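Local coordinates for putative uncharacterized protein (Archaeoglobus fulgidus, PDB 4KPP), which probably exchanges protons for calcium ions across the membrane, as a member of the sodium/calcium exchanger family, at residues A[280-283]-A[284-288]; A[307-311]-A[312-316]. All blocks are in the same frame, centred on the assembly; numbering follows the deposited sequence.

Contact 1. Residues A[280-283]-A[284-288]; sequences SSKV and NQWTL
Lys282 and Trp286 both swing CG anti to the backbone N (chi1 165° and -166°), and the two side chains run side by side in the same direction. A bend at chi2 of Lys282 then brings NZ over one face of the indole, 3.7 Å from the centroid of the Trp286 five-membered ring, in a cation-pi contact. The ammonium also bonds to Ser324 and Asn108, while Trp286 NE1 reaches Thr149. One residue before Trp286, the Gln285 chain, extended beyond CG, runs back beside the helix so that NE2 meets Ser281 OG at 2.8 Å, nearly in the amide plane. Glu255 takes a second bond from that amide and Glu258 pairs with the serine hydroxyl, so a leucine in place of Gln285 would probably leave both Ser281 OG and Glu255 short of a partner within the buried core. A water links Ser280 OG, itself bonded to Tyr176, to Asn284 ND2, whose OD1 is held by Tyr79. At the helix end, Val283 O accepts from Thr287 OG1 at 2.6 Å and from Trp286 N at 3.2 Å, on opposite faces of its carbonyl plane. This is the break between helices 271-285 and 288-299, an interrupted transmembrane helix whose buried polar side chains are consistent with the ion-translocating core of cation/calcium exchangers.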
loop_
_atom_site.group_PDB
_atom_site.type_symbol
_atom_site.label_atom_id
_atom_site.label_comp_id
_atom_site.label_asym_id
_atom_site.label_seq_id
_atom_site.Cartn_x
_atom_site.Cartn_y
_atom_site.Cartn_z
ATOM N N SER A 280 5.115 6.269 3.373
ATOM C CA SER A 280 6.036 5.552 2.494
ATOM C C SER A 280 5.327 4.448 1.712
ATOM O O SER A 280 5.677 4.167 0.569
ATOM C CB SER A 280 7.205 4.962 3.291
ATOM O OG SER A 280 8.071 4.225 2.446
ATOM N N SER A 281 4.334 3.821 2.334
ATOM C CA SER A 281 3.540 2.798 1.664
ATOM C C SER A 281 2.736 3.419 0.530
ATOM O O SER A 281 2.538 2.796 -0.518
ATOM C CB SER A 281 2.602 2.103 2.650
ATOM O OG SER A 281 1.776 1.163 1.987
ATOM N N LYS A 282 2.265 4.644 0.750
ATOM C CA LYS A 282 1.615 5.405 -0.310
ATOM C C LYS A 282 2.592 5.627 -1.453
ATOM O O LYS A 282 2.219 5.520 -2.614
ATOM C CB LYS A 282 1.072 6.739 0.217
ATOM C CG LYS A 282 0.693 7.758 -0.862
ATOM C CD LYS A 282 -0.417 7.263 -1.784
ATOM C CE LYS A 282 -0.650 8.260 -2.916
ATOM N NZ LYS A 282 -1.671 7.809 -3.903
ATOM N N VAL A 283 3.849 5.909 -1.124
ATOM C CA VAL A 283 4.866 6.143 -2.147
ATOM C C VAL A 283 5.028 4.947 -3.088
ATOM O O VAL A 283 4.938 5.107 -4.306
ATOM C CB VAL A 283 6.242 6.519 -1.534
ATOM C CG1 VAL A 283 7.286 6.710 -2.630
ATOM C CG2 VAL A 283 6.122 7.775 -0.693
ATOM N N ASN A 284 5.255 3.753 -2.540
ATOM C CA ASN A 284 5.455 2.584 -3.403
ATOM C C ASN A 284 4.201 2.191 -4.184
ATOM O O ASN A 284 4.284 1.789 -5.347
ATOM C CB ASN A 284 6.060 1.381 -2.653
ATOM C CG ASN A 284 5.056 0.651 -1.778
ATOM O OD1 ASN A 284 4.180 -0.058 -2.273
ATOM N ND2 ASN A 284 5.206 0.790 -0.466
ATOM N N GLN A 285 3.039 2.326 -3.552
ATOM C CA GLN A 285 1.788 1.978 -4.215
ATOM C C GLN A 285 1.425 2.986 -5.305
ATOM O O GLN A 285 0.640 2.689 -6.206
ATOM C CB GLN A 285 0.652 1.816 -3.200
ATOM C CG GLN A 285 0.838 0.597 -2.302
ATOM C CD GLN A 285 -0.294 0.400 -1.317
ATOM O OE1 GLN A 285 -1.387 -0.022 -1.689
ATOM N NE2 GLN A 285 -0.034 0.696 -0.048
ATOM N N TRP A 286 2.022 4.169 -5.226
ATOM C CA TRP A 286 1.746 5.229 -6.185
ATOM C C TRP A 286 2.916 5.378 -7.156
ATOM O O TRP A 286 2.964 6.319 -7.947
ATOM C CB TRP A 286 1.458 6.539 -5.443
ATOM C CG TRP A 286 0.839 7.637 -6.260
ATOM C CD1 TRP A 286 1.226 8.947 -6.287
ATOM C CD2 TRP A 286 -0.282 7.533 -7.152
ATOM N NE1 TRP A 286 0.423 9.661 -7.140
ATOM C CE2 TRP A 286 -0.509 8.818 -7.685
ATOM C CE3 TRP A 286 -1.111 6.481 -7.555
ATOM C CZ2 TRP A 286 -1.530 9.078 -8.598
ATOM C CZ3 TRP A 286 -2.122 6.743 -8.463
ATOM C CH2 TRP A 286 -2.323 8.031 -8.973
ATOM N N THR A 287 3.852 4.435 -7.090
ATOM C CA THR A 287 4.996 4.395 -8.002
ATOM C C THR A 287 5.262 2.978 -8.510
ATOM O O THR A 287 4.904 2.639 -9.638
ATOM C CB THR A 287 6.289 4.953 -7.352
ATOM O OG1 THR A 287 6.545 4.280 -6.111
ATOM C CG2 THR A 287 6.167 6.456 -7.100
ATOM N N LEU A 288 5.886 2.158 -7.665
ATOM C CA LEU A 288 6.239 0.784 -8.021
ATOM C C LEU A 288 5.033 -0.050 -8.459
ATOM O O LEU A 288 5.127 -0.846 -9.396
ATOM C CB LEU A 288 6.956 0.093 -6.856
ATOM C CG LEU A 288 7.440 -1.337 -7.123
ATOM C CD1 LEU A 288 8.582 -1.356 -8.136
ATOM C CD2 LEU A 288 7.850 -2.029 -5.831
HETATM O O HOH W 1 7.936 2.180 0.511
#

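Contact 2. Residues A[307-311]-A[312-316]; sequences LPLDA and RQSEE
Leu309 meets the first helical turn from the side: its CD1 lies 4.0 Å from Gln313 CB, the two side chains crossing at about a right angle, and its CB packs 3.6 Å from Ser314 OG. Immediately before it, strand 307-308 pairs with strand 160-161, and Leu309 itself keeps a backbone bond to Gly159. Asp310 comes next and uses both its side chain and its carbonyl. Its CG sits between the backbone N and the carbonyl carbon (chi1 70°), which turns the carboxylate back over the start of the helix; there OD1 takes the N-H of Gln313 on its syn side though tilted 31° out of the carboxylate plane, 2.8 Å away and nearly straight at 166°. This is a classical aspartate N-cap, closing the amino end of helix 311-331 where the first amides lack carbonyl partners, and the negative charge is likely to be favoured by the helix dipole. The carbonyl of Asp310 is gripped twice by Ser314, from opposite faces of its plane: by OG at 2.7 Å and by N at 3.0 Å. Ala311 O receives Glu315 N at 3.2 Å, and Glu315 CG lies against the same oxygen, while the glutamate's carboxylate pairs with Arg360. Along the helix surface, Arg312 NE donates in its guanidinium plane to Glu316 OE1, four residues on, a salt bridge of 2.9 Å, and the other oxygen of Glu316 pairs with Arg109.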
loop_
_atom_site.group_PDB
_atom_site.type_symbol
_atom_site.label_atom_id
_atom_site.label_comp_id
_atom_site.label_asym_id
_atom_site.label_seq_id
_atom_site.Cartn_x
_atom_site.Cartn_y
_atom_site.Cartn_z
ATOM N N LEU A 307 -0.917 -0.547 -21.244
ATOM C CA LEU A 307 -2.122 -0.908 -20.510
ATOM C C LEU A 307 -3.209 0.121 -20.795
ATOM O O LEU A 307 -3.094 1.275 -20.382
ATOM C CB LEU A 307 -1.834 -0.985 -19.013
ATOM C CG LEU A 307 -3.008 -1.272 -18.076
ATOM C CD1 LEU A 307 -3.626 -2.626 -18.382
ATOM C CD2 LEU A 307 -2.555 -1.207 -16.627
ATOM N N PRO A 308 -4.268 -0.296 -21.508
ATOM C CA PRO A 308 -5.324 0.636 -21.918
ATOM C C PRO A 308 -6.064 1.206 -20.715
ATOM O O PRO A 308 -6.146 0.565 -19.666
ATOM C CB PRO A 308 -6.267 -0.239 -22.760
ATOM C CG PRO A 308 -5.467 -1.455 -23.118
ATOM C CD PRO A 308 -4.538 -1.670 -21.963
ATOM N N LEU A 309 -6.589 2.413 -20.877
ATOM C CA LEU A 309 -7.327 3.085 -19.828
ATOM C C LEU A 309 -8.601 3.628 -20.456
ATOM O O LEU A 309 -8.556 4.595 -21.217
ATOM C CB LEU A 309 -6.487 4.230 -19.263
ATOM C CG LEU A 309 -6.269 4.405 -17.758
ATOM C CD1 LEU A 309 -5.913 3.093 -17.068
ATOM C CD2 LEU A 309 -5.171 5.446 -17.528
ATOM N N ASP A 310 -9.733 3.000 -20.157
ATOM C CA ASP A 310 -11.006 3.449 -20.712
ATOM C C ASP A 310 -11.487 4.717 -20.005
ATOM O O ASP A 310 -10.781 5.261 -19.153
ATOM C CB ASP A 310 -12.062 2.332 -20.661
ATOM C CG ASP A 310 -12.530 2.011 -19.243
ATOM O OD1 ASP A 310 -11.855 2.400 -18.273
ATOM O OD2 ASP A 310 -13.583 1.352 -19.100
ATOM N N ALA A 311 -12.679 5.185 -20.362
ATOM C CA ALA A 311 -13.236 6.392 -19.757
ATOM C C ALA A 311 -13.310 6.275 -18.236
ATOM O O ALA A 311 -12.839 7.156 -17.515
ATOM C CB ALA A 311 -14.615 6.696 -20.339
ATOM N N ARG A 312 -13.887 5.175 -17.758
ATOM C CA ARG A 312 -14.028 4.924 -16.325
ATOM C C ARG A 312 -12.687 4.927 -15.583
ATOM O O ARG A 312 -12.507 5.671 -14.618
ATOM C CB ARG A 312 -14.771 3.602 -16.081
ATOM C CG ARG A 312 -14.815 3.159 -14.621
ATOM C CD ARG A 312 -15.598 4.139 -13.759
ATOM N NE ARG A 312 -15.564 3.788 -12.340
ATOM C CZ ARG A 312 -16.417 2.955 -11.750
ATOM N NH1 ARG A 312 -17.377 2.374 -12.456
ATOM N NH2 ARG A 312 -16.310 2.700 -10.453
ATOM N N GLN A 313 -11.746 4.103 -16.040
ATOM C CA GLN A 313 -10.464 3.970 -15.353
ATOM C C GLN A 313 -9.614 5.241 -15.395
ATOM O O GLN A 313 -8.864 5.520 -14.457
ATOM C CB GLN A 313 -9.678 2.765 -15.879
ATOM C CG GLN A 313 -10.368 1.435 -15.628
ATOM C CD GLN A 313 -10.939 1.331 -14.226
ATOM O OE1 GLN A 313 -10.216 1.444 -13.237
ATOM N NE2 GLN A 313 -12.246 1.123 -14.135
ATOM N N SER A 314 -9.740 6.011 -16.475
ATOM C CA SER A 314 -9.037 7.288 -16.593
ATOM C C SER A 314 -9.535 8.268 -15.537
ATOM O O SER A 314 -8.751 9.001 -14.934
ATOM C CB SER A 314 -9.221 7.888 -17.989
ATOM O OG SER A 314 -8.696 7.026 -18.983
ATOM N N GLU A 315 -10.845 8.270 -15.316
ATOM C CA GLU A 315 -11.443 9.091 -14.274
ATOM C C GLU A 315 -10.955 8.637 -12.904
ATOM O O GLU A 315 -10.702 9.460 -12.028
ATOM C CB GLU A 315 -12.973 9.019 -14.343
ATOM C CG GLU A 315 -13.566 9.586 -15.622
ATOM C CD GLU A 315 -14.923 8.991 -15.957
ATOM O OE1 GLU A 315 -15.478 8.246 -15.123
ATOM O OE2 GLU A 315 -15.434 9.265 -17.063
ATOM N N GLU A 316 -10.819 7.324 -12.726
ATOM C CA GLU A 316 -10.350 6.769 -11.460
ATOM C C GLU A 316 -8.921 7.200 -11.164
ATOM O O GLU A 316 -8.593 7.553 -10.030
ATOM C CB GLU A 316 -10.447 5.240 -11.458
ATOM C CG GLU A 316 -11.867 4.697 -11.504
ATOM C CD GLU A 316 -12.663 5.005 -10.247
ATOM O OE1 GLU A 316 -13.908 5.001 -10.322
ATOM O OE2 GLU A 316 -12.049 5.239 -9.183
#

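Overall arrangement
Contact 1 closes before contact 2 opens along the chain, and residues 289-306, most of helix 288-299 among them, join the two. Their centres are about 20 Å apart, their nearest atoms about 6 Å, and they do not touch. Both belong to the second sodium/calcium exchanger region of the chain, and both pack against helix 96-127 from the first. Contact 1 lies deep in the protein, about 6 Å from the centre of the chain; contact 2 is about 21 Å from it, at the start of helix 311-331. That helix carries Ser324, a partner of Lys282, and at its far end Ile330 of the calcium site, tying the peripheral cap to the buried helix break.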